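Local coordinates for protein SAM-dependent methyltransferase (Pyrococcus horikoshii, PDB 1WZN) that binds S-adenosyl-L-homocysteine, the product left by the methyl donor, and probably transfers methyl groups from S-adenosylmethionine to a substrate not yet identified, at residues 2-6 / 71-75; 76-80 / 91-95. One frame throughout, in Å; residues are numbered along the deposited sequence.

Interaction 1: 2-6 / 71-75. With SAH (S-adenosyl-L-homocysteine), chain F.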
ATOM      1  N   TYR A   2      -0.292 -31.162  -1.191  1.00 25.39           N
ATOM      2  CA  TYR A   2      -1.467 -31.855  -1.711  1.00 22.49           C
ATOM      3  C   TYR A   2      -2.661 -31.924  -0.760  1.00 22.30           C
ATOM      4  O   TYR A   2      -3.616 -32.655  -1.031  1.00 21.08           O
ATOM      5  CB  TYR A   2      -1.106 -33.278  -2.151  1.00 21.51           C
ATOM      6  CG  TYR A   2       0.057 -33.368  -3.117  1.00 19.58           C
ATOM      7  CD1 TYR A   2       0.142 -32.522  -4.225  1.00 20.48           C
ATOM      8  CD2 TYR A   2       1.048 -34.334  -2.945  1.00 23.53           C
ATOM      9  CE1 TYR A   2       1.187 -32.643  -5.144  1.00 21.65           C
ATOM     10  CE2 TYR A   2       2.097 -34.464  -3.855  1.00 24.91           C
ATOM     11  CZ  TYR A   2       2.159 -33.618  -4.951  1.00 24.64           C
ATOM     12  OH  TYR A   2       3.181 -33.763  -5.861  1.00 25.97           O
ATOM     13  N   GLU A   3      -2.624 -31.173   0.341  1.00 21.46           N
ATOM     14  CA  GLU A   3      -3.741 -31.177   1.293  1.00 22.42           C
ATOM     15  C   GLU A   3      -5.063 -30.858   0.599  1.00 20.85           C
ATOM     16  O   GLU A   3      -6.121 -31.351   0.990  1.00 20.78           O
ATOM     17  CB  GLU A   3      -3.536 -30.131   2.395  1.00 25.10           C
ATOM     18  CG  GLU A   3      -2.349 -30.348   3.304  1.00 29.31           C
ATOM     19  CD  GLU A   3      -1.017 -30.140   2.608  1.00 31.01           C
ATOM     20  OE1 GLU A   3      -0.941 -29.351   1.627  1.00 30.77           O
ATOM     21  OE2 GLU A   3      -0.039 -30.759   3.067  1.00 33.43           O
ATOM     22  N   LEU A   4      -4.993 -30.008  -0.418  1.00 20.95           N
ATOM     23  CA  LEU A   4      -6.179 -29.596  -1.163  1.00 21.97           C
ATOM     24  C   LEU A   4      -6.799 -30.727  -1.981  1.00 22.38           C
ATOM     25  O   LEU A   4      -8.000 -30.714  -2.260  1.00 22.81           O
ATOM     26  CB  LEU A   4      -5.812 -28.437  -2.092  1.00 23.95           C
ATOM     27  CG  LEU A   4      -6.909 -27.761  -2.912  1.00 23.77           C
ATOM     28  CD1 LEU A   4      -7.929 -27.112  -1.981  1.00 25.67           C
ATOM     29  CD2 LEU A   4      -6.276 -26.713  -3.821  1.00 24.54           C
ATOM     30  N   TYR A   5      -5.983 -31.715  -2.342  1.00 20.80           N
ATOM     31  CA  TYR A   5      -6.432 -32.829  -3.174  1.00 20.06           C
ATOM     32  C   TYR A   5      -6.711 -34.126  -2.437  1.00 20.73           C
ATOM     33  O   TYR A   5      -7.113 -35.125  -3.042  1.00 21.17           O
ATOM     34  CB  TYR A   5      -5.391 -33.065  -4.265  1.00 19.88           C
ATOM     35  CG  TYR A   5      -4.963 -31.765  -4.896  1.00 20.54           C
ATOM     36  CD1 TYR A   5      -5.915 -30.856  -5.347  1.00 19.73           C
ATOM     37  CD2 TYR A   5      -3.617 -31.424  -5.013  1.00 19.10           C
ATOM     38  CE1 TYR A   5      -5.548 -29.643  -5.895  1.00 20.36           C
ATOM     39  CE2 TYR A   5      -3.236 -30.206  -5.565  1.00 19.55           C
ATOM     40  CZ  TYR A   5      -4.209 -29.322  -6.001  1.00 19.70           C
ATOM     41  OH  TYR A   5      -3.867 -28.102  -6.526  1.00 22.20           O
ATOM     42  N   THR A   6      -6.498 -34.110  -1.130  1.00 19.80           N
ATOM     43  CA  THR A   6      -6.757 -35.283  -0.311  1.00 21.15           C
ATOM     44  C   THR A   6      -7.809 -34.978   0.754  1.00 21.52           C
ATOM     45  O   THR A   6      -8.985 -35.284   0.613  1.00 20.11           O
ATOM     46  CB  THR A   6      -5.440 -35.740   0.327  1.00 21.56           C
ATOM     47  OG1 THR A   6      -4.813 -34.631   0.984  1.00 22.45           O
ATOM     48  CG2 THR A   6      -4.496 -36.273  -0.751  1.00 23.16           C
ATOM     49  N   LEU A  71      -3.161 -38.067  -9.756  1.00 15.04           N
ATOM     50  CA  LEU A  71      -2.357 -38.712  -8.737  1.00 15.81           C
ATOM     51  C   LEU A  71      -3.183 -39.103  -7.515  1.00 17.26           C
ATOM     52  O   LEU A  71      -2.902 -40.108  -6.864  1.00 17.86           O
ATOM     53  CB  LEU A  71      -1.228 -37.767  -8.300  1.00 17.44           C
ATOM     54  CG  LEU A  71      -0.217 -38.285  -7.274  1.00 19.10           C
ATOM     55  CD1 LEU A  71       0.513 -39.501  -7.837  1.00 21.73           C
ATOM     56  CD2 LEU A  71       0.781 -37.175  -6.945  1.00 21.11           C
ATOM     57  N   HIS A  72      -4.212 -38.318  -7.211  1.00 16.41           N
ATOM     58  CA  HIS A  72      -5.015 -38.577  -6.028  1.00 16.10           C
ATOM     59  C   HIS A  72      -6.399 -39.179  -6.227  1.00 16.90           C
ATOM     60  O   HIS A  72      -7.270 -38.595  -6.873  1.00 15.36           O
ATOM     61  CB  HIS A  72      -5.124 -37.289  -5.206  1.00 16.87           C
ATOM     62  CG  HIS A  72      -3.800 -36.773  -4.733  1.00 17.52           C
ATOM     63  ND1 HIS A  72      -3.115 -35.770  -5.384  1.00 19.61           N
ATOM     64  CD2 HIS A  72      -3.011 -37.164  -3.704  1.00 16.78           C
ATOM     65  CE1 HIS A  72      -1.958 -35.565  -4.777  1.00 18.93           C
ATOM     66  NE2 HIS A  72      -1.871 -36.398  -3.755  1.00 17.47           N
ATOM     67  N   GLU A  73      -6.585 -40.353  -5.635  1.00 17.21           N
ATOM     68  CA  GLU A  73      -7.842 -41.084  -5.698  1.00 18.48           C
ATOM     69  C   GLU A  73      -8.972 -40.265  -5.078  1.00 17.54           C
ATOM     70  O   GLU A  73     -10.128 -40.374  -5.489  1.00 15.12           O
ATOM     71  CB  GLU A  73      -7.691 -42.412  -4.950  1.00 21.91           C
ATOM     72  CG  GLU A  73      -8.854 -43.367  -5.124  1.00 27.54           C
ATOM     73  CD  GLU A  73      -9.119 -43.681  -6.583  1.00 28.58           C
ATOM     74  OE1 GLU A  73      -8.158 -44.012  -7.308  1.00 30.43           O
ATOM     75  OE2 GLU A  73     -10.290 -43.596  -7.001  1.00 32.51           O
ATOM     76  N   GLU A  74      -8.642 -39.442  -4.084  1.00 16.52           N
ATOM     77  CA  GLU A  74      -9.666 -38.625  -3.437  1.00 16.89           C
ATOM     78  C   GLU A  74     -10.316 -37.657  -4.431  1.00 17.51           C
ATOM     79  O   GLU A  74     -11.512 -37.356  -4.331  1.00 15.51           O
ATOM     80  CB  GLU A  74      -9.072 -37.845  -2.257  1.00 17.71           C
ATOM     81  CG  GLU A  74      -8.533 -38.733  -1.135  1.00 19.79           C
ATOM     82  CD  GLU A  74      -7.047 -39.015  -1.263  1.00 22.06           C
ATOM     83  OE1 GLU A  74      -6.548 -39.126  -2.407  1.00 20.30           O
ATOM     84  OE2 GLU A  74      -6.375 -39.136  -0.216  1.00 23.34           O
ATOM     85  N   MET A  75      -9.529 -37.163  -5.384  1.00 15.70           N
ATOM     86  CA  MET A  75     -10.059 -36.252  -6.399  1.00 16.09           C
ATOM     87  C   MET A  75     -10.865 -37.041  -7.429  1.00 15.60           C
ATOM     88  O   MET A  75     -11.962 -36.629  -7.822  1.00 16.67           O
ATOM     89  CB  MET A  75      -8.920 -35.502  -7.099  1.00 15.56           C
ATOM     90  CG  MET A  75      -8.134 -34.558  -6.187  1.00 16.76           C
ATOM     91  SD  MET A  75      -9.116 -33.137  -5.642  1.00 16.20           S
ATOM     92  CE  MET A  75      -9.072 -32.133  -7.090  1.00 12.97           C
TER
HETATM   93  N   SAH F1001      -7.454 -30.089 -13.972  1.00 16.53           N
HETATM   94  CA  SAH F1001      -8.340 -29.884 -12.747  1.00 16.95           C
HETATM   95  CB  SAH F1001      -7.641 -29.833 -11.416  1.00 18.90           C
HETATM   96  CG  SAH F1001      -6.613 -28.757 -11.104  1.00 17.92           C
HETATM   97  SD  SAH F1001      -5.966 -29.147  -9.415  1.00 17.57           S
HETATM   98  C   SAH F1001      -9.172 -28.552 -13.023  1.00 18.08           C
HETATM   99  O   SAH F1001      -9.004 -27.923 -14.085  1.00 17.25           O
HETATM  100  OXT SAH F1001     -10.007 -28.210 -12.095  1.00 20.54           O
HETATM  101  C5' SAH F1001      -4.370 -29.808  -9.703  1.00 16.16           C
HETATM  102  C4' SAH F1001      -4.419 -31.408  -9.842  1.00 15.87           C
HETATM  103  O4' SAH F1001      -3.042 -31.749 -10.033  1.00 17.24           O
HETATM  104  C3' SAH F1001      -4.828 -32.170  -8.603  1.00 17.57           C
HETATM  105  O3' SAH F1001      -6.006 -32.939  -8.853  1.00 16.94           O
HETATM  106  C2' SAH F1001      -3.538 -33.026  -8.267  1.00 15.43           C
HETATM  107  O2' SAH F1001      -3.856 -34.274  -7.664  1.00 18.24           O
HETATM  108  C1' SAH F1001      -2.870 -33.140  -9.625  1.00 15.89           C
HETATM  109  N9  SAH F1001      -1.561 -33.436  -9.660  1.00 17.41           N
HETATM  110  C8  SAH F1001      -0.436 -32.812  -9.137  1.00 17.36           C
HETATM  111  N7  SAH F1001       0.689 -33.398  -9.383  1.00 17.55           N
HETATM  112  C5  SAH F1001       0.326 -34.541 -10.149  1.00 17.74           C
HETATM  113  C6  SAH F1001       1.126 -35.584 -10.725  1.00 17.62           C
HETATM  114  N6  SAH F1001       2.460 -35.647 -10.617  1.00 17.64           N
HETATM  115  N1  SAH F1001       0.414 -36.543 -11.417  1.00 15.44           N
HETATM  116  C2  SAH F1001      -0.944 -36.515 -11.549  1.00 17.18           C
HETATM  117  N3  SAH F1001      -1.743 -35.529 -11.010  1.00 16.44           N
HETATM  118  C4  SAH F1001      -1.044 -34.581 -10.327  1.00 16.93           C
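A van der Waals contact, without a hydrogen bond between the segments, lays the N-terminal loop 2-6 against the turn at the start of helix 73-85, beside the bound SAH. H72, the N-cap residue of that helix, is central. One side of its ring meets three loop residues: Y2, whose CG is 3.4 Å from H72 CE1 with ring planes inclined at 58°; the CB of Y5, 3.7 Å from H72 ND1; and T6, whose CG2 is 3.4 Å from H72 CD2. H72 ND1 donates a nearly straight 2.8 Å hydrogen bond to SAH O2', so its edge holds the ribose while the loop packs against that side. M75 adds a second point of contact: its CG is 3.7 Å from Y5 CB, and its SD sits at the Y5 ring edge, 5.2 Å from the centroid, a Met-aromatic contact. Y5 O lies 3.4 Å from both E74 CB and M75 CG. The Y5 ring covers SAH C2' with one face, and its CE1 is 3.6 Å from SAH SD. With D70 at the end of strand 65-70, this forms the ribose side of the pocket of a Rossmann-like methyltransferase, the N-terminal loop placing Y5 against ribose and sulfur.

Interaction 2: 76-80 / 91-95. With SO4 (sulfate ion), chain D.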
ATOM      1  N   LEU A  76     -10.318 -38.172  -7.872  1.00 15.79           N
ATOM      2  CA  LEU A  76     -10.994 -39.021  -8.852  1.00 16.38           C
ATOM      3  C   LEU A  76     -12.347 -39.504  -8.327  1.00 17.85           C
ATOM      4  O   LEU A  76     -13.297 -39.688  -9.095  1.00 16.27           O
ATOM      5  CB  LEU A  76     -10.120 -40.233  -9.199  1.00 16.84           C
ATOM      6  CG  LEU A  76      -8.754 -39.961  -9.840  1.00 15.37           C
ATOM      7  CD1 LEU A  76      -8.007 -41.268 -10.056  1.00 16.62           C
ATOM      8  CD2 LEU A  76      -8.948 -39.231 -11.162  1.00 15.77           C
ATOM      9  N   ARG A  77     -12.434 -39.715  -7.016  1.00 18.89           N
ATOM     10  CA  ARG A  77     -13.681 -40.171  -6.417  1.00 19.49           C
ATOM     11  C   ARG A  77     -14.794 -39.183  -6.748  1.00 18.74           C
ATOM     12  O   ARG A  77     -15.909 -39.581  -7.095  1.00 16.06           O
ATOM     13  CB  ARG A  77     -13.525 -40.297  -4.898  1.00 21.84           C
ATOM     14  CG  ARG A  77     -14.775 -40.792  -4.196  1.00 24.78           C
ATOM     15  CD  ARG A  77     -14.551 -40.966  -2.702  1.00 26.53           C
ATOM     16  NE  ARG A  77     -15.760 -41.459  -2.046  1.00 31.94           N
ATOM     17  CZ  ARG A  77     -15.846 -41.750  -0.750  1.00 34.41           C
ATOM     18  NH1 ARG A  77     -14.789 -41.601   0.040  1.00 33.75           N
ATOM     19  NH2 ARG A  77     -16.990 -42.193  -0.245  1.00 34.08           N
ATOM     20  N   VAL A  78     -14.480 -37.892  -6.639  1.00 16.73           N
ATOM     21  CA  VAL A  78     -15.433 -36.829  -6.936  1.00 16.89           C
ATOM     22  C   VAL A  78     -15.756 -36.802  -8.423  1.00 15.52           C
ATOM     23  O   VAL A  78     -16.913 -36.686  -8.818  1.00 15.22           O
ATOM     24  CB  VAL A  78     -14.868 -35.438  -6.524  1.00 16.58           C
ATOM     25  CG1 VAL A  78     -15.874 -34.334  -6.866  1.00 16.27           C
ATOM     26  CG2 VAL A  78     -14.544 -35.432  -5.036  1.00 17.25           C
ATOM     27  N   ALA A  79     -14.724 -36.898  -9.253  1.00 15.38           N
ATOM     28  CA  ALA A  79     -14.921 -36.889 -10.700  1.00 15.75           C
ATOM     29  C   ALA A  79     -15.851 -38.025 -11.153  1.00 17.16           C
ATOM     30  O   ALA A  79     -16.776 -37.806 -11.941  1.00 14.77           O
ATOM     31  CB  ALA A  79     -13.571 -36.998 -11.410  1.00 14.64           C
ATOM     32  N   ARG A  80     -15.608 -39.232 -10.654  1.00 17.28           N
ATOM     33  CA  ARG A  80     -16.432 -40.377 -11.040  1.00 18.33           C
ATOM     34  C   ARG A  80     -17.879 -40.221 -10.589  1.00 17.61           C
ATOM     35  O   ARG A  80     -18.807 -40.612 -11.303  1.00 17.74           O
ATOM     36  CB  ARG A  80     -15.856 -41.677 -10.467  1.00 20.21           C
ATOM     37  CG  ARG A  80     -14.499 -42.067 -11.039  1.00 22.94           C
ATOM     38  CD  ARG A  80     -14.155 -43.498 -10.671  1.00 25.93           C
ATOM     39  NE  ARG A  80     -12.821 -43.890 -11.112  1.00 26.77           N
ATOM     40  CZ  ARG A  80     -11.745 -43.906 -10.333  1.00 24.39           C
ATOM     41  NH1 ARG A  80     -11.836 -43.548  -9.062  1.00 25.29           N
ATOM     42  NH2 ARG A  80     -10.577 -44.301 -10.823  1.00 24.73           N
ATOM     43  N   GLU A  91     -13.097 -42.474 -18.732  1.00 15.59           N
ATOM     44  CA  GLU A  91     -12.205 -43.421 -18.091  1.00 17.53           C
ATOM     45  C   GLU A  91     -11.276 -42.627 -17.167  1.00 18.11           C
ATOM     46  O   GLU A  91     -10.413 -41.881 -17.636  1.00 17.20           O
ATOM     47  CB  GLU A  91     -11.385 -44.183 -19.143  1.00 19.05           C
ATOM     48  CG  GLU A  91     -10.252 -45.021 -18.560  1.00 23.43           C
ATOM     49  CD  GLU A  91      -9.533 -45.860 -19.602  1.00 26.96           C
ATOM     50  OE1 GLU A  91      -9.431 -45.419 -20.769  1.00 28.68           O
ATOM     51  OE2 GLU A  91      -9.056 -46.958 -19.248  1.00 28.61           O
ATOM     52  N   PHE A  92     -11.476 -42.768 -15.861  1.00 17.81           N
ATOM     53  CA  PHE A  92     -10.638 -42.077 -14.884  1.00 17.60           C
ATOM     54  C   PHE A  92      -9.584 -43.050 -14.355  1.00 19.17           C
ATOM     55  O   PHE A  92      -9.904 -44.167 -13.940  1.00 18.89           O
ATOM     56  CB  PHE A  92     -11.500 -41.530 -13.739  1.00 17.34           C
ATOM     57  CG  PHE A  92     -12.257 -40.280 -14.101  1.00 17.65           C
ATOM     58  CD1 PHE A  92     -11.577 -39.082 -14.325  1.00 17.91           C
ATOM     59  CD2 PHE A  92     -13.641 -40.299 -14.238  1.00 17.79           C
ATOM     60  CE1 PHE A  92     -12.271 -37.915 -14.681  1.00 18.19           C
ATOM     61  CE2 PHE A  92     -14.342 -39.147 -14.591  1.00 17.18           C
ATOM     62  CZ  PHE A  92     -13.658 -37.950 -14.813  1.00 16.52           C
ATOM     63  N   LEU A  93      -8.328 -42.614 -14.381  1.00 17.27           N
ATOM     64  CA  LEU A  93      -7.200 -43.434 -13.945  1.00 17.42           C
ATOM     65  C   LEU A  93      -6.352 -42.725 -12.900  1.00 18.39           C
ATOM     66  O   LEU A  93      -6.176 -41.509 -12.960  1.00 16.69           O
ATOM     67  CB  LEU A  93      -6.292 -43.741 -15.139  1.00 17.18           C
ATOM     68  CG  LEU A  93      -6.929 -44.309 -16.407  1.00 18.72           C
ATOM     69  CD1 LEU A  93      -5.932 -44.251 -17.562  1.00 19.72           C
ATOM     70  CD2 LEU A  93      -7.373 -45.729 -16.143  1.00 22.60           C
ATOM     71  N   GLN A  94      -5.803 -43.495 -11.966  1.00 17.33           N
ATOM     72  CA  GLN A  94      -4.929 -42.930 -10.945  1.00 18.82           C
ATOM     73  C   GLN A  94      -3.504 -43.162 -11.408  1.00 19.28           C
ATOM     74  O   GLN A  94      -3.183 -44.224 -11.949  1.00 16.95           O
ATOM     75  CB  GLN A  94      -5.146 -43.613  -9.593  1.00 20.07           C
ATOM     76  CG  GLN A  94      -4.327 -43.016  -8.430  1.00 21.38           C
ATOM     77  CD  GLN A  94      -2.845 -43.366  -8.489  1.00 25.30           C
ATOM     78  OE1 GLN A  94      -2.479 -44.504  -8.794  1.00 24.22           O
ATOM     79  NE2 GLN A  94      -1.986 -42.393  -8.179  1.00 24.80           N
ATOM     80  N   GLY A  95      -2.652 -42.166 -11.207  1.00 17.21           N
ATOM     81  CA  GLY A  95      -1.267 -42.297 -11.611  1.00 17.77           C
ATOM     82  C   GLY A  95      -0.582 -40.949 -11.686  1.00 18.40           C
ATOM     83  O   GLY A  95      -1.234 -39.903 -11.646  1.00 17.70           O
TER
HETATM   84  S   SO4 D1004     -19.116 -41.993  -3.824  1.00 48.91           S
HETATM   85  O1  SO4 D1004     -17.869 -42.540  -4.391  1.00 48.72           O
HETATM   86  O2  SO4 D1004     -19.863 -41.263  -4.868  1.00 48.59           O
HETATM   87  O3  SO4 D1004     -18.788 -41.077  -2.717  1.00 49.61           O
HETATM   88  O4  SO4 D1004     -19.945 -43.105  -3.317  1.00 50.39           O
HETATM   89  O   HOH W   1     -13.566 -44.167 -14.319  1.00 29.45           O
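F92 packs its ring against L76, A79 and R80 of the helix and buries the most area. A79 CB sits over the ring face, 3.8 Å from the centroid and 21° off the normal, a CH-pi contact; L76 CD2 is 4.1 Å from F92 CD1 and R80 CG 3.8 Å from F92 CD2. Further along the strand, L76 CD1 reaches L93 O at 3.4 Å and Q94 CB at 3.7 Å. R80 extends across the edge of this apolar patch, where its NH2 donates a 3.2 Å hydrogen bond to F92 O, while NH1 salt-bridges E73. A water accepts from F92 N at 3.0 Å and, weakly, from R80 NE. The axes of helix segment 76-80 and strand 91-94 run nearly antiparallel, at 173° and 9.3 Å apart, as in a beta-alpha-beta crossover: helix 73-85 covers this edge strand of the sheet within this chain, which backbone hydrogen bonds join to the parallel strand 65-70, and F92 also reaches T56 and L57 of helix 54-61.

The two interactions follow one another along helix 73-85, with centres about 11 Å apart: interaction 1 uses its N-terminal turn, interaction 2 the next turn and the strand that follows. They meet directly, through the salt bridge from E73 OE2 to R80 NH1 at 2.6 Å and a probable hydrogen bond from Q94 NE2 to L71 O at 2.8 Å. Interaction 2 lies wholly within the unit of strand 65-70, helix 73-85 and strand 91-94; interaction 1 brings the N-terminal loop to its strand-helix turn. L71 and G95, just past the C-terminal ends of the two parallel strands, both line the pocket, so one crossover unit links sheet packing to cofactor binding.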